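Local coordinates for protein LIP (Serratia marcescens, PDB 4A1R) that serves as a membrane-bound lipoprotein component of the type VI secretion system, probably the TssJ-family subunit of its envelope-spanning complex, at residues Tyr10-Asp15 and Leu131-Val136; Lys32-Leu37 and Ile95-Asn100. All coordinates share one frame; numbering follows the deposited sequence. Where two conformers were deposited one is given.

Contact 1: Tyr10-Asp15 and Leu131-Val136; sequences YSLVFD and LEAHIV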
loop_
_atom_site.group_PDB
_atom_site.type_symbol
_atom_site.label_atom_id
_atom_site.label_comp_id
_atom_site.label_asym_id
_atom_site.label_seq_id
_atom_site.Cartn_x
_atom_site.Cartn_y
_atom_site.Cartn_z
ATOM N N TYR A 10 0.105 10.736 4.562
ATOM C CA TYR A 10 -0.909 9.763 4.108
ATOM C C TYR A 10 -1.102 8.718 5.180
ATOM O O TYR A 10 -0.229 8.529 6.054
ATOM C CB TYR A 10 -0.467 9.083 2.793
ATOM C CG TYR A 10 0.781 8.233 2.971
ATOM C CD1 TYR A 10 2.034 8.809 2.825
ATOM C CD2 TYR A 10 0.707 6.868 3.319
ATOM C CE1 TYR A 10 3.195 8.085 3.036
ATOM C CE2 TYR A 10 1.872 6.125 3.531
ATOM C CZ TYR A 10 3.119 6.750 3.372
ATOM O OH TYR A 10 4.318 6.093 3.524
ATOM N N SER A 11 -2.225 8.018 5.122
ATOM C CA SER A 11 -2.350 6.786 5.895
ATOM C C SER A 11 -3.331 5.806 5.274
ATOM O O SER A 11 -4.263 6.193 4.525
ATOM C CB SER A 11 -2.708 7.062 7.345
ATOM O OG SER A 11 -4.066 7.350 7.464
ATOM N N LEU A 12 -3.087 4.531 5.572
ATOM C CA LEU A 12 -3.898 3.425 5.076
ATOM C C LEU A 12 -4.403 2.674 6.262
ATOM O O LEU A 12 -3.634 2.371 7.202
ATOM C CB LEU A 12 -3.024 2.496 4.222
ATOM C CG LEU A 12 -2.372 3.078 2.971
ATOM C CD1 LEU A 12 -1.565 2.056 2.186
ATOM C CD2 LEU A 12 -3.457 3.641 2.073
ATOM N N VAL A 13 -5.691 2.339 6.240
ATOM C CA VAL A 13 -6.257 1.576 7.318
ATOM C C VAL A 13 -6.605 0.183 6.789
ATOM O O VAL A 13 -7.321 0.069 5.795
ATOM C CB VAL A 13 -7.552 2.208 7.845
ATOM C CG1 VAL A 13 -7.984 1.478 9.108
ATOM C CG2 VAL A 13 -7.370 3.683 8.136
ATOM N N PHE A 14 -6.135 -0.864 7.460
ATOM C CA PHE A 14 -6.209 -2.234 6.915
ATOM C C PHE A 14 -7.155 -3.077 7.744
ATOM O O PHE A 14 -7.150 -3.011 8.988
ATOM C CB PHE A 14 -4.815 -2.908 6.848
ATOM C CG PHE A 14 -3.928 -2.366 5.785
ATOM C CD1 PHE A 14 -3.149 -1.215 6.002
ATOM C CD2 PHE A 14 -3.863 -2.997 4.541
ATOM C CE1 PHE A 14 -2.338 -0.708 5.009
ATOM C CE2 PHE A 14 -3.049 -2.489 3.537
ATOM C CZ PHE A 14 -2.270 -1.358 3.773
ATOM N N ASP A 15 -8.009 -3.809 7.026
ATOM C CA ASP A 15 -8.783 -4.932 7.543
ATOM C C ASP A 15 -8.275 -6.197 6.825
ATOM O O ASP A 15 -7.955 -6.139 5.631
ATOM C CB ASP A 15 -10.283 -4.776 7.182
ATOM C CG ASP A 15 -10.999 -3.708 8.002
ATOM O OD1 ASP A 15 -10.356 -2.976 8.788
ATOM O OD2 ASP A 15 -12.239 -3.619 7.867
ATOM N N LEU A 131 -4.279 12.451 3.734
ATOM C CA LEU A 131 -5.042 11.561 2.858
ATOM C C LEU A 131 -5.189 10.199 3.506
ATOM O O LEU A 131 -4.193 9.595 3.935
ATOM C CB LEU A 131 -4.303 11.378 1.541
ATOM C CG LEU A 131 -4.053 12.629 0.707
ATOM C CD1 LEU A 131 -2.909 12.413 -0.268
ATOM C CD2 LEU A 131 -5.308 13.077 -0.022
ATOM N N GLU A 132 -6.412 9.696 3.514
ATOM C CA GLU A 132 -6.724 8.395 4.072
ATOM C C GLU A 132 -7.419 7.462 3.068
ATOM O O GLU A 132 -8.438 7.815 2.453
ATOM C CB GLU A 132 -7.659 8.542 5.276
ATOM C CG GLU A 132 -7.130 9.329 6.451
ATOM C CD GLU A 132 -7.903 9.040 7.724
ATOM O OE1 GLU A 132 -8.101 7.842 8.043
ATOM O OE2 GLU A 132 -8.305 10.005 8.410
ATOM N N ALA A 133 -6.888 6.250 2.948
ATOM C CA ALA A 133 -7.543 5.192 2.178
ATOM C C ALA A 133 -7.738 3.930 3.042
ATOM O O ALA A 133 -7.084 3.758 4.083
ATOM C CB ALA A 133 -6.768 4.907 0.890
ATOM N N HIS A 134 -8.693 3.094 2.644
ATOM C CA HIS A 134 -9.016 1.875 3.357
ATOM C C HIS A 134 -8.798 0.704 2.427
ATOM O O HIS A 134 -9.299 0.704 1.288
ATOM C CB HIS A 134 -10.477 1.919 3.836
ATOM C CG HIS A 134 -10.748 2.948 4.928
ATOM N ND1 HIS A 134 -11.365 2.635 6.080
ATOM C CD2 HIS A 134 -10.457 4.310 5.001
ATOM C CE1 HIS A 134 -11.465 3.733 6.853
ATOM N NE2 HIS A 134 -10.905 4.755 6.191
ATOM N N ILE A 135 -8.044 -0.282 2.905
ATOM C CA ILE A 135 -7.645 -1.463 2.120
ATOM C C ILE A 135 -8.082 -2.717 2.864
ATOM O O ILE A 135 -7.983 -2.807 4.105
ATOM C CB ILE A 135 -6.107 -1.530 1.880
ATOM C CG1 ILE A 135 -5.569 -0.234 1.266
ATOM C CG2 ILE A 135 -5.701 -2.738 1.021
ATOM C CD1 ILE A 135 -6.166 0.131 -0.082
ATOM N N VAL A 136 -8.575 -3.699 2.121
ATOM C CA VAL A 136 -8.822 -5.004 2.724
ATOM C C VAL A 136 -7.834 -6.034 2.147
ATOM O O VAL A 136 -7.670 -6.135 0.918
ATOM C CB VAL A 136 -10.261 -5.492 2.492
ATOM C CG1 VAL A 136 -10.463 -6.853 3.161
ATOM C CG2 VAL A 136 -11.262 -4.474 3.040
#
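Phe14 and Ile135 lie side by side on the buried face of a parallel strand pair, the ring carbon CE2 of Phe14 3.6 Å from CB of Ile135 and almost as close to its CG2. A chi1 of -72° puts Phe14 CG beside the backbone N, and from there the ring lies alongside Ile135, presenting CE2 and CD2 obliquely to its CB and CG2. Two residues earlier, on the same face, Leu12 CD2 rests 3.7 Å from Ala133 CB. On the other face, in one of the two conformers modelled for His134, Val13 CB sits over the centre of the imidazole, 4.2 Å from the centroid, a CH-pi contact.

Five backbone hydrogen bonds fix this register, passing back and forth in the parallel pattern: Ser11 and Asp15 donate to Leu131 and Ile135, Val13 N reaches Ala133 O at 2.9 Å, and Ala133 and Ile135 donate in return to Ser11 and Val13. Beyond the pair, Asp15 OD1 accepts from Gly78 N. In the mixed sheet of this beta-sandwich, strand 79-84 flanks 9-16 and strand 141-144 flanks 130-138, while Phe14 meets Phe70 edge-to-face and Leu12 packs on Val94 of the facing sheet.

Contact 2: Lys32-Leu37 and Ile95-Asn100; sequences KIRVLL and IAEYQN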
loop_
_atom_site.group_PDB
_atom_site.type_symbol
_atom_site.label_atom_id
_atom_site.label_comp_id
_atom_site.label_asym_id
_atom_site.label_seq_id
_atom_site.Cartn_x
_atom_site.Cartn_y
_atom_site.Cartn_z
ATOM N N LYS A 32 2.338 -10.378 5.819
ATOM C CA LYS A 32 3.244 -9.229 5.778
ATOM C C LYS A 32 2.737 -8.252 4.731
ATOM O O LYS A 32 2.530 -8.646 3.565
ATOM C CB LYS A 32 4.700 -9.634 5.451
ATOM C CG LYS A 32 5.663 -8.421 5.394
ATOM C CD LYS A 32 7.110 -8.815 5.055
ATOM C CE LYS A 32 7.896 -9.143 6.329
ATOM N NZ LYS A 32 9.338 -8.848 6.052
ATOM N N ILE A 33 2.579 -6.991 5.152
ATOM C CA ILE A 33 2.154 -5.919 4.263
ATOM C C ILE A 33 3.287 -4.948 4.112
ATOM O O ILE A 33 3.855 -4.506 5.121
ATOM C CB ILE A 33 0.926 -5.169 4.817
ATOM C CG1 ILE A 33 -0.229 -6.131 5.171
ATOM C CG2 ILE A 33 0.483 -4.063 3.849
ATOM C CD1 ILE A 33 -0.921 -6.763 3.973
ATOM N N ARG A 34 3.648 -4.627 2.874
ATOM C CA ARG A 34 4.611 -3.544 2.661
ATOM C C ARG A 34 3.959 -2.338 2.005
ATOM O O ARG A 34 3.060 -2.478 1.191
ATOM C CB ARG A 34 5.799 -4.059 1.857
ATOM C CG ARG A 34 6.505 -5.246 2.531
ATOM C CD ARG A 34 7.635 -5.747 1.660
ATOM N NE ARG A 34 8.636 -4.710 1.437
ATOM C CZ ARG A 34 9.620 -4.775 0.542
ATOM N NH1 ARG A 34 9.745 -5.825 -0.264
ATOM N NH2 ARG A 34 10.480 -3.767 0.439
ATOM N N VAL A 35 4.412 -1.145 2.366
ATOM C CA VAL A 35 3.825 0.070 1.821
ATOM C C VAL A 35 4.997 0.853 1.307
ATOM O O VAL A 35 5.947 1.102 2.056
ATOM C CB VAL A 35 3.009 0.873 2.874
ATOM C CG1 VAL A 35 2.604 2.238 2.308
ATOM C CG2 VAL A 35 1.768 0.116 3.305
ATOM N N LEU A 36 4.957 1.196 0.016
ATOM C CA LEU A 36 6.074 1.852 -0.607
ATOM C C LEU A 36 5.657 3.227 -1.145
ATOM O O LEU A 36 4.638 3.362 -1.818
ATOM C CB LEU A 36 6.651 0.979 -1.743
ATOM C CG LEU A 36 7.330 -0.369 -1.401
ATOM C CD1 LEU A 36 6.361 -1.388 -0.847
ATOM C CD2 LEU A 36 7.931 -0.953 -2.668
ATOM N N LEU A 37 6.460 4.247 -0.857
ATOM C CA LEU A 37 6.236 5.534 -1.467
ATOM C C LEU A 37 7.012 5.612 -2.783
ATOM O O LEU A 37 8.236 5.373 -2.827
ATOM C CB LEU A 37 6.659 6.644 -0.490
ATOM C CG LEU A 37 6.276 8.054 -0.900
ATOM C CD1 LEU A 37 4.781 8.266 -0.668
ATOM C CD2 LEU A 37 7.097 9.035 -0.075
ATOM N N ILE A 95 2.034 -4.152 -1.062
ATOM C CA ILE A 95 2.372 -5.561 -1.342
ATOM C C ILE A 95 1.865 -6.394 -0.156
ATOM O O ILE A 95 2.046 -6.011 1.005
ATOM C CB ILE A 95 3.923 -5.768 -1.471
ATOM C CG1 ILE A 95 4.494 -4.958 -2.631
ATOM C CG2 ILE A 95 4.291 -7.261 -1.650
ATOM C CD1 ILE A 95 6.006 -4.926 -2.718
ATOM N N ALA A 96 1.225 -7.527 -0.426
ATOM C CA ALA A 96 0.765 -8.429 0.653
ATOM C C ALA A 96 1.454 -9.764 0.353
ATOM O O ALA A 96 1.240 -10.317 -0.718
ATOM C CB ALA A 96 -0.732 -8.638 0.574
ATOM N N GLU A 97 2.277 -10.260 1.267
ATOM C CA GLU A 97 3.094 -11.470 0.966
ATOM C C GLU A 97 2.296 -12.752 1.307
ATOM O O GLU A 97 2.574 -13.455 2.299
ATOM C CB GLU A 97 4.438 -11.410 1.706
ATOM C CG GLU A 97 5.248 -10.138 1.377
ATOM C CD GLU A 97 6.721 -10.170 1.814
ATOM O OE1 GLU A 97 7.127 -11.116 2.505
ATOM O OE2 GLU A 97 7.466 -9.222 1.449
ATOM N N TYR A 98 1.251 -13.015 0.521
ATOM C CA TYR A 98 0.474 -14.248 0.668
ATOM C C TYR A 98 1.395 -15.475 0.530
ATOM O O TYR A 98 2.279 -15.484 -0.329
ATOM C CB TYR A 98 -0.583 -14.353 -0.441
ATOM C CG TYR A 98 -1.742 -13.376 -0.283
ATOM C CD1 TYR A 98 -2.864 -13.713 0.480
ATOM C CD2 TYR A 98 -1.698 -12.124 -0.886
ATOM C CE1 TYR A 98 -3.923 -12.836 0.610
ATOM C CE2 TYR A 98 -2.746 -11.231 -0.742
ATOM C CZ TYR A 98 -3.853 -11.587 0.018
ATOM O OH TYR A 98 -4.909 -10.696 0.163
ATOM N N GLN A 99 1.121 -16.518 1.301
ATOM C CA GLN A 99 1.890 -17.804 1.145
ATOM C C GLN A 99 1.616 -18.549 -0.164
ATOM O O GLN A 99 2.452 -19.342 -0.638
ATOM C CB GLN A 99 1.591 -18.767 2.287
ATOM C CG GLN A 99 1.801 -18.267 3.702
ATOM C CD GLN A 99 1.476 -19.367 4.695
ATOM O OE1 GLN A 99 1.096 -20.474 4.297
ATOM N NE2 GLN A 99 1.655 -19.093 5.972
ATOM N N ASN A 100 0.449 -18.306 -0.747
ATOM C CA ASN A 100 0.083 -18.920 -2.015
ATOM C C ASN A 100 -0.230 -17.826 -2.988
ATOM O O ASN A 100 -1.368 -17.397 -3.093
ATOM C CB ASN A 100 -1.151 -19.808 -1.843
ATOM C CG ASN A 100 -0.810 -21.169 -1.298
ATOM O OD1 ASN A 100 -1.066 -21.471 -0.129
ATOM N ND2 ASN A 100 -0.194 -21.989 -2.132
HETATM O O HOH W 1 3.367 -13.040 4.691
HETATM O O HOH W 2 9.709 -8.916 2.624
HETATM O O HOH W 3 7.753 -7.749 -0.769
#
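Lys32 and Glu97 run alongside each other beside an antiparallel strand pair, and the lysine's aliphatic chain makes the contact: its CD lies 3.4 Å from Glu97 OE1. Lys32 CG is anti to the backbone N (chi1 179°), and the chain stays extended to CD before chi3, at -89°, bends CE aside. The ammonium does not salt-bridge this carboxylate; NZ bonds Gln69, and a water linking it to Glu97 OE2 is held only weakly on the lysine side.

Arg34 crosses Glu97 with its guanidinium plane 79° from the carboxylate plane. The arginine CD comes 3.5 Å from Glu97 OE2, whereas NH1 stands 4.4 Å from that oxygen, beyond a salt bridge. A water in the guanidinium plane spans the gap, accepting from Arg34 NH1 at 2.8 Å and donating to Glu97 OE2. Two waters thus donate to OE2, while OE1 accepts from Gln53 NE2, an arrangement that would favour the charged carboxylate.

On the backbone, Arg34 and Ile95 form a hydrogen-bonded antiparallel pair, and Ile33 and Ala96 the neighbouring non-hydrogen-bonded pair. Glu97 N also donates to Lys32 O at 2.8 Å, and Glu97 is the centre of an inverse gamma turn. Another water ties Glu97 O to Lys32 N. Ile95 CD1 touches Leu36 CD1 at 4.0 Å, and Ile33 CD1 meets Ala96 CB on the opposite face.

Helix 49-60 packs on the face carrying Arg34, Leu36 and Ile95, with Leu52 against Ile95 and Leu52 O bonded to Arg34 NH1. Strand 64-72 flanks strand 31-38, strand 107-111 flanks 91-96, and Ile33 and Val35 face strand 9-16 of the other sheet.

From the N terminus, the chain lays down strand 9-16 in one sheet, then strand 31-38 in the other. Strand 31-38 pairs with strand 91-96 in contact 2, closing a loop that includes helix 49-60. Only when strand 130-138 comes back beside 9-16 does contact 1 close the longer loop, so contact 2 is nested within it, and the two do not cross. Their centres lie 14 Å apart, yet they meet directly across the sandwich: Phe14 CZ is 3.9 Å from Ile33 CG2, and Leu12 and Tyr10 pack on Val35. Consecutive strands thus hold the two sheets together through a shared apolar core.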